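Local coordinates for fat acid-binding protein (Eubacterium ventriosum, PDB 3NYI), which is a DegV-family protein that probably binds long-chain fatty acids such as stearic acid, at residues Val87-Ile92 / Asn101-Ala106; Phe236-Gly241 / Lys254-Thr259. All coordinates share one frame; numbering follows the deposited sequence.

Contact 1 of 2, residues Val87-Ile92 / Asn101-Ala106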
loop_
_atom_site.group_PDB
_atom_site.type_symbol
_atom_site.label_atom_id
_atom_site.label_comp_id
_atom_site.label_asym_id
_atom_site.label_seq_id
_atom_site.Cartn_x
_atom_site.Cartn_y
_atom_site.Cartn_z
ATOM N N VAL A 87 -5.839 5.781 -19.704
ATOM C CA VAL A 87 -5.306 4.953 -18.627
ATOM C C VAL A 87 -4.840 5.801 -17.452
ATOM O O VAL A 87 -4.186 6.824 -17.639
ATOM C CB VAL A 87 -4.105 4.103 -19.132
ATOM C CG1 VAL A 87 -3.415 3.411 -17.958
ATOM C CG2 VAL A 87 -4.555 3.095 -20.167
ATOM N N VAL A 88 -5.178 5.382 -16.236
ATOM C CA VAL A 88 -4.607 5.998 -15.050
ATOM C C VAL A 88 -3.924 4.945 -14.200
ATOM O O VAL A 88 -4.546 3.972 -13.792
ATOM C CB VAL A 88 -5.684 6.694 -14.180
ATOM C CG1 VAL A 88 -5.012 7.454 -13.068
ATOM C CG2 VAL A 88 -6.518 7.634 -15.031
ATOM N N CYS A 89 -2.644 5.155 -13.913
ATOM C CA CYS A 89 -1.838 4.132 -13.264
ATOM C C CYS A 89 -1.214 4.614 -11.948
ATOM O O CYS A 89 -0.468 5.590 -11.946
ATOM C CB CYS A 89 -0.741 3.679 -14.235
ATOM S SG CYS A 89 0.374 2.443 -13.562
ATOM N N PHE A 90 -1.515 3.921 -10.844
ATOM C CA PHE A 90 -0.957 4.258 -9.524
ATOM C C PHE A 90 0.186 3.320 -9.146
ATOM O O PHE A 90 0.120 2.117 -9.380
ATOM C CB PHE A 90 -2.025 4.133 -8.436
ATOM C CG PHE A 90 -3.156 5.089 -8.585
ATOM C CD1 PHE A 90 -3.172 6.275 -7.861
ATOM C CD2 PHE A 90 -4.216 4.804 -9.438
ATOM C CE1 PHE A 90 -4.223 7.168 -7.990
ATOM C CE2 PHE A 90 -5.274 5.689 -9.570
ATOM C CZ PHE A 90 -5.277 6.875 -8.847
ATOM N N THR A 91 1.228 3.867 -8.533
ATOM C CA THR A 91 2.335 3.035 -8.095
ATOM C C THR A 91 2.627 3.307 -6.640
ATOM O O THR A 91 2.207 4.330 -6.081
ATOM C CB THR A 91 3.637 3.313 -8.884
ATOM O OG1 THR A 91 4.141 4.606 -8.535
ATOM C CG2 THR A 91 3.382 3.279 -10.372
ATOM N N ILE A 92 3.358 2.380 -6.038
ATOM C CA ILE A 92 3.874 2.564 -4.690
ATOM C C ILE A 92 4.744 3.834 -4.666
ATOM O O ILE A 92 5.280 4.248 -5.705
ATOM C CB ILE A 92 4.696 1.314 -4.281
ATOM C CG1 ILE A 92 4.993 1.299 -2.772
ATOM C CG2 ILE A 92 6.001 1.226 -5.120
ATOM C CD1 ILE A 92 5.692 -0.015 -2.287
ATOM N N ASN A 101 9.014 4.782 -11.816
ATOM C CA ASN A 101 9.826 5.130 -12.969
ATOM C C ASN A 101 9.808 4.072 -14.078
ATOM O O ASN A 101 10.024 4.398 -15.243
ATOM C CB ASN A 101 11.243 5.527 -12.560
ATOM C CG ASN A 101 11.327 7.009 -12.189
ATOM O OD1 ASN A 101 11.144 7.895 -13.040
ATOM N ND2 ASN A 101 11.548 7.278 -10.928
ATOM N N SER A 102 9.530 2.823 -13.720
ATOM C CA SER A 102 9.278 1.813 -14.759
ATOM C C SER A 102 8.025 2.173 -15.531
ATOM O O SER A 102 7.980 2.069 -16.756
ATOM C CB SER A 102 9.127 0.409 -14.168
ATOM O OG SER A 102 10.330 0.010 -13.563
ATOM N N ALA A 103 6.997 2.632 -14.814
ATOM C CA ALA A 103 5.747 2.972 -15.478
ATOM C C ALA A 103 5.918 4.206 -16.363
ATOM O O ALA A 103 5.309 4.309 -17.423
ATOM C CB ALA A 103 4.613 3.197 -14.443
ATOM N N ILE A 104 6.732 5.158 -15.917
ATOM C CA ILE A 104 7.004 6.340 -16.727
ATOM C C ILE A 104 7.703 5.921 -18.024
ATOM O O ILE A 104 7.333 6.354 -19.123
ATOM C CB ILE A 104 7.901 7.354 -15.985
ATOM C CG1 ILE A 104 7.127 8.012 -14.838
ATOM C CG2 ILE A 104 8.362 8.438 -16.951
ATOM C CD1 ILE A 104 5.903 8.762 -15.292
ATOM N N ASN A 105 8.724 5.089 -17.897
ATOM C CA ASN A 105 9.395 4.582 -19.100
ATOM C C ASN A 105 8.443 3.802 -20.001
ATOM O O ASN A 105 8.542 3.872 -21.222
ATOM C CB ASN A 105 10.636 3.761 -18.757
ATOM C CG ASN A 105 11.850 4.641 -18.481
ATOM O OD1 ASN A 105 11.725 5.726 -17.906
ATOM N ND2 ASN A 105 13.025 4.186 -18.903
ATOM N N ALA A 106 7.500 3.085 -19.399
ATOM C CA ALA A 106 6.556 2.285 -20.181
ATOM C C ALA A 106 5.562 3.170 -20.928
ATOM O O ALA A 106 5.209 2.892 -22.083
ATOM C CB ALA A 106 5.828 1.298 -19.287
#
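The methyl of A103 meets the side chains of C89 and T91, and through it alone segment 101-106 rests on strand segment 87-92. Just ahead of it, S102 points its hydroxyl elsewhere, with OG hydrogen-bonded to the carbonyl of P68, which ties this turn of the helix to the loop after strand 64-66. At A103 the CA lies 8.0 Å from the CA of C89. Its CB sits 4.3 Å from T91 CG2 and 4.4 Å from C89 SG, a light apolar touch with no polar bond across it. The sulfur gets there because C89 carries SG anti to its own nitrogen (chi1 178°). The contact is the strand-to-helix step of a beta-alpha-beta unit made of strand 87-91, helix 99-113 and the parallel strand 119-123, and A103 and its neighbour I104 both reach V121 on that third element. T91 divides its branches: the methyl faces the helix, while OG1 donates to I92 O over 3.1 Å, coming in 33° out of the carbonyl plane. A106 comes last, one turn beyond A103, and packs on Y73 of helix 70-81, the same tyrosine that T91 touches; F77 of that helix adjoins C89.

Contact 2 of 2, residues Phe236-Gly241 / Lys254-Thr259. With STE (stearic acid), chain C.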
loop_
_atom_site.group_PDB
_atom_site.type_symbol
_atom_site.label_atom_id
_atom_site.label_comp_id
_atom_site.label_asym_id
_atom_site.label_seq_id
_atom_site.Cartn_x
_atom_site.Cartn_y
_atom_site.Cartn_z
ATOM N N PHE A 236 -12.811 11.272 7.543
ATOM C CA PHE A 236 -11.860 10.241 7.069
ATOM C C PHE A 236 -12.491 8.872 6.828
ATOM O O PHE A 236 -13.467 8.502 7.483
ATOM C CB PHE A 236 -10.710 10.068 8.074
ATOM C CG PHE A 236 -9.726 11.191 8.054
ATOM C CD1 PHE A 236 -8.519 11.058 7.394
ATOM C CD2 PHE A 236 -10.020 12.397 8.691
ATOM C CE1 PHE A 236 -7.606 12.114 7.358
ATOM C CE2 PHE A 236 -9.107 13.448 8.673
ATOM C CZ PHE A 236 -7.914 13.315 8.000
ATOM N N ILE A 237 -11.923 8.143 5.871
ATOM C CA ILE A 237 -12.167 6.716 5.677
ATOM C C ILE A 237 -11.102 5.946 6.452
ATOM O O ILE A 237 -9.946 6.333 6.452
ATOM C CB ILE A 237 -12.006 6.350 4.181
ATOM C CG1 ILE A 237 -13.074 7.062 3.348
ATOM C CG2 ILE A 237 -12.057 4.830 3.979
ATOM C CD1 ILE A 237 -14.505 6.703 3.755
ATOM N N VAL A 238 -11.474 4.857 7.113
ATOM C CA VAL A 238 -10.504 4.095 7.893
ATOM C C VAL A 238 -10.558 2.607 7.511
ATOM O O VAL A 238 -11.644 2.024 7.426
ATOM C CB VAL A 238 -10.756 4.266 9.402
ATOM C CG1 VAL A 238 -9.698 3.554 10.206
ATOM C CG2 VAL A 238 -10.799 5.745 9.769
ATOM N N SER A 239 -9.399 2.012 7.229
ATOM C CA SER A 239 -9.325 0.572 6.932
ATOM C C SER A 239 -8.143 -0.061 7.644
ATOM O O SER A 239 -7.208 0.640 8.048
ATOM C CB SER A 239 -9.212 0.301 5.429
ATOM O OG SER A 239 -10.384 0.711 4.742
ATOM N N VAL A 240 -8.180 -1.386 7.783
ATOM C CA VAL A 240 -7.147 -2.123 8.512
ATOM C C VAL A 240 -6.340 -3.036 7.578
ATOM O O VAL A 240 -6.877 -3.563 6.595
ATOM C CB VAL A 240 -7.767 -2.966 9.672
ATOM C CG1 VAL A 240 -6.821 -4.058 10.125
ATOM C CG2 VAL A 240 -8.166 -2.061 10.858
ATOM N N GLY A 241 -5.054 -3.210 7.889
ATOM C CA GLY A 241 -4.214 -4.207 7.223
ATOM C C GLY A 241 -3.641 -5.200 8.229
ATOM O O GLY A 241 -3.245 -4.823 9.340
ATOM N N LYS A 254 -11.844 -4.874 15.543
ATOM C CA LYS A 254 -12.839 -4.581 16.568
ATOM C C LYS A 254 -12.305 -3.518 17.519
ATOM O O LYS A 254 -13.029 -2.601 17.909
ATOM C CB LYS A 254 -13.232 -5.853 17.324
ATOM C CG LYS A 254 -14.060 -6.830 16.495
ATOM C CD LYS A 254 -14.409 -8.083 17.291
ATOM C CE LYS A 254 -15.378 -8.977 16.526
ATOM N NZ LYS A 254 -15.761 -10.198 17.300
ATOM N N GLU A 255 -11.030 -3.645 17.880
ATOM C CA GLU A 255 -10.371 -2.676 18.752
ATOM C C GLU A 255 -10.315 -1.302 18.100
ATOM O O GLU A 255 -10.471 -0.285 18.776
ATOM C CB GLU A 255 -8.948 -3.121 19.092
ATOM C CG GLU A 255 -8.841 -4.480 19.760
ATOM C CD GLU A 255 -7.410 -5.004 19.776
ATOM O OE1 GLU A 255 -6.462 -4.182 19.804
ATOM O OE2 GLU A 255 -7.235 -6.241 19.759
ATOM N N VAL A 256 -10.069 -1.273 16.793
ATOM C CA VAL A 256 -10.031 -0.008 16.060
ATOM C C VAL A 256 -11.389 0.686 16.113
ATOM O O VAL A 256 -11.480 1.874 16.435
ATOM C CB VAL A 256 -9.619 -0.206 14.587
ATOM C CG1 VAL A 256 -9.809 1.081 13.786
ATOM C CG2 VAL A 256 -8.169 -0.700 14.482
ATOM N N GLU A 257 -12.446 -0.061 15.807
ATOM C CA GLU A 257 -13.776 0.525 15.744
ATOM C C GLU A 257 -14.180 1.054 17.112
ATOM O O GLU A 257 -14.740 2.144 17.226
ATOM C CB GLU A 257 -14.807 -0.487 15.233
ATOM C CG GLU A 257 -14.659 -0.815 13.748
ATOM C CD GLU A 257 -15.826 -1.619 13.208
ATOM O OE1 GLU A 257 -16.582 -2.193 14.022
ATOM O OE2 GLU A 257 -15.992 -1.670 11.967
ATOM N N SER A 258 -13.879 0.267 18.139
ATOM C CA SER A 258 -14.195 0.599 19.516
ATOM C C SER A 258 -13.388 1.805 19.996
ATOM O O SER A 258 -13.938 2.754 20.557
ATOM C CB SER A 258 -13.905 -0.614 20.406
ATOM O OG SER A 258 -13.944 -0.271 21.778
ATOM N N THR A 259 -12.082 1.771 19.768
ATOM C CA THR A 259 -11.211 2.825 20.280
ATOM C C THR A 259 -11.426 4.160 19.570
ATOM O O THR A 259 -11.466 5.220 20.204
ATOM C CB THR A 259 -9.735 2.413 20.216
ATOM O OG1 THR A 259 -9.546 1.226 20.994
ATOM C CG2 THR A 259 -8.836 3.518 20.765
HETATM C C1 STE C . 10.872 -3.062 -5.034
HETATM O O1 STE C . 11.002 -2.193 -5.840
HETATM O O2 STE C . 11.720 -3.900 -4.933
HETATM C C2 STE C . 9.739 -2.968 -3.986
HETATM C C3 STE C . 10.282 -2.407 -2.646
HETATM C C4 STE C . 9.164 -2.423 -1.574
HETATM C C5 STE C . 9.594 -1.648 -0.308
HETATM C C6 STE C . 8.483 -1.731 0.763
HETATM C C7 STE C . 8.925 -1.049 2.083
HETATM C C8 STE C . 7.714 -1.029 3.052
HETATM C C9 STE C . 8.091 -0.382 4.404
HETATM C C10 STE C . 6.869 -0.474 5.359
HETATM C C11 STE C . 5.853 0.595 4.952
HETATM C C12 STE C . 4.401 0.093 4.767
HETATM C C13 STE C . 4.050 -1.186 5.544
HETATM C C14 STE C . 2.679 -0.925 6.226
HETATM C C15 STE C . 2.031 -2.246 6.701
HETATM C C16 STE C . 0.883 -1.906 7.683
HETATM C C17 STE C . -0.422 -1.661 6.896
HETATM C C18 STE C . -1.622 -1.490 7.856
#
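V240 and V256 both hold CG1 anti to the backbone nitrogen (chi1 161° and 171°), which sets each CG2 anti to its carbonyl carbon, and these two CG2 methyls meet at 3.9 Å. The pair belongs to a beta-alpha-beta unit in the DegV fold: strand 236-242 leads into helix 246-260, which returns to the short parallel strand 270-271. The two side chains slide past each other in opposite directions, and their closest touch is between the CG2 branches. The other branch of V256 is used too, with its CG1 4.4 Å from V238 CG1, a looser approach. One helix residue thus spans two strand residues that face it, V238 and V240, and all three are buried. L264 packs against both V240 and V256, and L221 of helix 213-231 also reaches V256.

Between the two valines of the strand, S239 turns away from the helix and hydrogen-bonds through OG to T268 and to the carbonyl of D265. E257, next to V256, sends OE2 to the backbone N of L264, fastening the helix to the loop that follows it. One residue before V256, E255 O is gripped twice by T259, at 2.8 Å by N and at 2.8 Å by OG1, the two donors arriving from opposite faces of the carbonyl plane. At the last residue of segment 236-241, G241 has no side chain, and the terminal methyl of stearic acid, C18, comes to 3.8 Å from the CA of G241.

Contacts 1 and 2 each seat a helix on a strand of a beta-alpha-beta unit, but in two separate mixed sheets on opposite sides of the chain's centre. Their centres are about 30 Å apart and their nearest atoms about 14 Å, so they do not touch. Stearic acid bridges the gap, stretched out between the two segments. Its carboxylate end is hydrogen-bonded to S97 and T65. I92, at the end of segment 87-92, packs on S97 and brings CD1 to 4.3 Å from C4 of the stearic acid, whereas the T91 side chain stays about 10 Å from the ligand. The tail runs toward segment 236-241.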